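Local coordinates for trehalose-6-phosphate phosphatase (Cryptococcus neoformans, PDB 5DX9), which belongs to the trehalose-phosphatase family of the HAD clan and holds a magnesium ion beside a bound sugar phosphate, at residues L108-M113 with K135-T140. Residues are numbered along the deposited sequence; the frame is centred on the assembly and turned at random.
Sequences LDMSWM and KKASIT. With G6P (6-O-phosphono-alpha-D-glucopyranose), chain B.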
ATOM      1  N   LEU A 108       8.337  18.358   2.950  1.00 60.72           N
ATOM      2  CA  LEU A 108       8.554  18.220   1.514  1.00 58.46           C
ATOM      3  C   LEU A 108       8.021  19.422   0.733  1.00 56.25           C
ATOM      4  O   LEU A 108       7.085  20.096   1.166  1.00 56.25           O
ATOM      5  CB  LEU A 108       7.902  16.934   1.002  1.00 56.35           C
ATOM      6  CG  LEU A 108       8.360  15.640   1.677  1.00 58.00           C
ATOM      7  CD1 LEU A 108       7.536  14.458   1.191  1.00 54.98           C
ATOM      8  CD2 LEU A 108       9.840  15.407   1.426  1.00 57.36           C
ATOM      9  N   ASP A 109       8.629  19.678  -0.421  1.00 55.65           N
ATOM     10  CA  ASP A 109       8.210  20.760  -1.305  1.00 54.96           C
ATOM     11  C   ASP A 109       6.971  20.345  -2.096  1.00 55.40           C
ATOM     12  O   ASP A 109       7.038  19.464  -2.953  1.00 51.16           O
ATOM     13  CB  ASP A 109       9.355  21.144  -2.250  1.00 55.07           C
ATOM     14  CG  ASP A 109       8.948  22.191  -3.273  1.00 56.35           C
ATOM     15  OD1 ASP A 109       8.036  22.993  -2.981  1.00 54.19           O
ATOM     16  OD2 ASP A 109       9.547  22.208  -4.372  1.00 57.38           O
HETATM   17  N   MSE A 110       5.843  20.986  -1.806  1.00 53.30           N
HETATM   18  CA  MSE A 110       4.569  20.588  -2.398  1.00 52.12           C
HETATM   19  C   MSE A 110       4.026  21.615  -3.390  1.00 51.10           C
HETATM   20  O   MSE A 110       2.848  21.578  -3.754  1.00 51.12           O
HETATM   21  CB  MSE A 110       3.535  20.339  -1.295  1.00 52.27           C
HETATM   22  CG  MSE A 110       3.957  19.291  -0.271  1.00 58.75           C
HETATM   23 SE   MSE A 110       3.995  17.475  -1.003  1.00 63.20          SE
HETATM   24  CE  MSE A 110       2.078  17.233  -1.276  1.00 47.36           C
ATOM     25  N   SER A 111       4.887  22.523  -3.837  1.00 50.65           N
ATOM     26  CA  SER A 111       4.459  23.602  -4.727  1.00 49.77           C
ATOM     27  C   SER A 111       4.057  23.097  -6.115  1.00 51.62           C
ATOM     28  O   SER A 111       3.537  23.857  -6.935  1.00 49.00           O
ATOM     29  CB  SER A 111       5.566  24.648  -4.857  1.00 49.80           C
ATOM     30  OG  SER A 111       6.776  24.059  -5.299  1.00 55.30           O
ATOM     31  N   TRP A 112       4.286  21.811  -6.364  1.00 49.29           N
ATOM     32  CA  TRP A 112       4.007  21.214  -7.665  1.00 47.21           C
ATOM     33  C   TRP A 112       2.520  20.932  -7.893  1.00 46.85           C
ATOM     34  O   TRP A 112       2.098  20.676  -9.021  1.00 49.04           O
ATOM     35  CB  TRP A 112       4.803  19.911  -7.826  1.00 50.74           C
ATOM     36  CG  TRP A 112       4.534  18.890  -6.740  1.00 50.28           C
ATOM     37  CD1 TRP A 112       5.295  18.652  -5.627  1.00 46.93           C
ATOM     38  CD2 TRP A 112       3.428  17.977  -6.668  1.00 48.39           C
ATOM     39  NE1 TRP A 112       4.731  17.652  -4.870  1.00 44.67           N
ATOM     40  CE2 TRP A 112       3.587  17.219  -5.487  1.00 48.87           C
ATOM     41  CE3 TRP A 112       2.321  17.725  -7.487  1.00 48.44           C
ATOM     42  CZ2 TRP A 112       2.679  16.230  -5.105  1.00 46.51           C
ATOM     43  CZ3 TRP A 112       1.419  16.742  -7.104  1.00 47.38           C
ATOM     44  CH2 TRP A 112       1.607  16.005  -5.924  1.00 44.27           C
HETATM   45  N   MSE A 113       1.726  20.974  -6.829  1.00 45.70           N
HETATM   46  CA  MSE A 113       0.329  20.556  -6.917  1.00 48.06           C
HETATM   47  C   MSE A 113      -0.501  21.414  -7.869  1.00 48.48           C
HETATM   48  O   MSE A 113      -1.283  20.883  -8.663  1.00 45.93           O
HETATM   49  CB  MSE A 113      -0.311  20.554  -5.532  1.00 45.73           C
HETATM   50  CG  MSE A 113       0.360  19.590  -4.570  1.00 55.57           C
HETATM   51 SE   MSE A 113      -0.886  18.773  -3.315  1.00 83.12          SE
HETATM   52  CE  MSE A 113      -1.922  17.713  -4.574  1.00 54.05           C
ATOM     53  N   LYS A 135      -6.409  15.300  -4.185  1.00 46.49           N
ATOM     54  CA  LYS A 135      -6.336  14.837  -2.808  1.00 45.49           C
ATOM     55  C   LYS A 135      -5.422  15.765  -2.022  1.00 45.53           C
ATOM     56  O   LYS A 135      -5.032  16.820  -2.517  1.00 43.37           O
ATOM     57  CB  LYS A 135      -5.855  13.383  -2.753  1.00 44.61           C
ATOM     58  CG  LYS A 135      -6.883  12.385  -3.282  1.00 47.49           C
ATOM     59  CD  LYS A 135      -6.315  10.978  -3.432  1.00 45.04           C
ATOM     60  CE  LYS A 135      -5.446  10.872  -4.672  1.00 45.79           C
ATOM     61  NZ  LYS A 135      -5.034   9.474  -4.964  1.00 48.88           N
ATOM     62  N   LYS A 136      -5.080  15.381  -0.799  1.00 46.83           N
ATOM     63  CA  LYS A 136      -4.342  16.282   0.077  1.00 44.73           C
ATOM     64  C   LYS A 136      -2.868  16.407  -0.299  1.00 47.14           C
ATOM     65  O   LYS A 136      -2.289  17.483  -0.172  1.00 50.59           O
ATOM     66  CB  LYS A 136      -4.482  15.831   1.531  1.00 52.31           C
ATOM     67  CG  LYS A 136      -5.926  15.809   2.014  1.00 52.52           C
ATOM     68  CD  LYS A 136      -6.030  15.730   3.530  1.00 57.72           C
ATOM     69  CE  LYS A 136      -7.488  15.773   3.977  1.00 64.78           C
ATOM     70  NZ  LYS A 136      -7.636  15.712   5.460  1.00 66.79           N
ATOM     71  N   ALA A 137      -2.262  15.320  -0.767  1.00 45.95           N
ATOM     72  CA  ALA A 137      -0.849  15.346  -1.135  1.00 47.88           C
ATOM     73  C   ALA A 137      -0.593  14.682  -2.489  1.00 49.01           C
ATOM     74  O   ALA A 137       0.555  14.481  -2.882  1.00 47.48           O
ATOM     75  CB  ALA A 137      -0.009  14.679  -0.054  1.00 47.72           C
ATOM     76  N   SER A 138      -1.665  14.342  -3.195  1.00 46.99           N
ATOM     77  CA  SER A 138      -1.549  13.719  -4.509  1.00 47.48           C
ATOM     78  C   SER A 138      -2.741  14.074  -5.384  1.00 40.55           C
ATOM     79  O   SER A 138      -3.781  14.496  -4.888  1.00 44.45           O
ATOM     80  CB  SER A 138      -1.429  12.198  -4.376  1.00 44.68           C
ATOM     81  OG  SER A 138      -2.558  11.651  -3.712  1.00 45.00           O
ATOM     82  N   ILE A 139      -2.589  13.895  -6.691  1.00 42.43           N
ATOM     83  CA  ILE A 139      -3.675  14.176  -7.618  1.00 44.04           C
ATOM     84  C   ILE A 139      -3.811  13.071  -8.657  1.00 42.96           C
ATOM     85  O   ILE A 139      -2.828  12.648  -9.264  1.00 42.59           O
ATOM     86  CB  ILE A 139      -3.469  15.519  -8.343  1.00 41.23           C
ATOM     87  CG1 ILE A 139      -3.176  16.638  -7.341  1.00 43.28           C
ATOM     88  CG2 ILE A 139      -4.686  15.841  -9.203  1.00 41.98           C
ATOM     89  CD1 ILE A 139      -2.736  17.941  -7.987  1.00 47.60           C
ATOM     90  N   THR A 140      -5.040  12.616  -8.864  1.00 42.42           N
ATOM     91  CA  THR A 140      -5.305  11.539  -9.804  1.00 45.25           C
ATOM     92  C   THR A 140      -6.224  11.993 -10.927  1.00 44.04           C
ATOM     93  O   THR A 140      -7.259  12.608 -10.678  1.00 42.65           O
ATOM     94  CB  THR A 140      -5.942  10.330  -9.107  1.00 43.67           C
ATOM     95  OG1 THR A 140      -5.085   9.881  -8.051  1.00 44.93           O
ATOM     96  CG2 THR A 140      -6.165   9.199 -10.101  1.00 43.69           C
TER
HETATM   97  C1  G6P B   2      -8.244   4.442  -6.952  1.00 43.13           C
HETATM   98  C2  G6P B   2      -8.321   5.859  -6.398  1.00 45.05           C
HETATM   99  C3  G6P B   2      -7.160   6.709  -6.873  1.00 47.04           C
HETATM  100  C4  G6P B   2      -5.846   6.086  -6.446  1.00 48.43           C
HETATM  101  C5  G6P B   2      -5.744   4.565  -6.673  1.00 47.92           C
HETATM  102  C6  G6P B   2      -4.905   3.882  -5.575  1.00 44.86           C
HETATM  103  O1  G6P B   2      -8.481   4.390  -8.361  1.00 43.69           O
HETATM  104  O2  G6P B   2      -9.561   6.445  -6.788  1.00 46.41           O
HETATM  105  O3  G6P B   2      -7.217   8.010  -6.272  1.00 49.05           O
HETATM  106  O4  G6P B   2      -4.846   6.804  -7.182  1.00 43.36           O
HETATM  107  O5  G6P B   2      -6.985   3.843  -6.644  1.00 41.98           O
HETATM  108  O6  G6P B   2      -5.716   2.989  -4.772  1.00 46.74           O
HETATM  109  P   G6P B   2      -5.064   1.713  -3.998  1.00 44.37           P
HETATM  110  O1P G6P B   2      -5.846   1.330  -2.646  1.00 44.09           O
HETATM  111  O2P G6P B   2      -5.117   0.537  -4.897  1.00 42.70           O
HETATM  112  O3P G6P B   2      -3.534   2.098  -3.679  1.00 44.18           O
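Met113 and Met110, both selenomethionines, press their methyl ends into the beta hairpin turn that joins strands 131-134 and 139-142, while the indole of Trp112 lies alongside and turns an edge to the turn. In the cap domain of this HAD-clan phosphatase, beside the bound sugar phosphate, residues leading into helix 112-125 pack on the hairpin turn of the four-stranded antiparallel sheet: a few long side chains fill its hollows, with no hydrogen bond crossing. The Met113 chain, bent at chi2 and chi3, lays SE 3.7 Å from Lys136 O and drops CE into the hollow bounded by the carbonyl of Lys135, the N of Ser138 and the side chain of Ile139. That hollow is tight, for CE lies 3.2 Å from Ile139 CG1. Ile139, whose CB points toward 108-113, also sets its CD1 3.4 Å from Met113 O; farther along helix 112-125, Val116 and Phe120 touch the same side chain. Met110 brings CE to 3.5 Å from Ala137 CB, methyl against methyl. Met113 CG lies over one indole face of Trp112, near the rim. The ring's edge meets the turn, CZ2 standing 3.5 Å from Ala137 O. Glu88 accepts bonds from the backbone N of Lys136 and Ala137 and from Ser138 OG. Lys135 points its amine into the ligand pocket, where NZ pairs with Glu182 and donates to O3 of the 6-O-phosphono-alpha-D-glucopyranose at 2.9 Å.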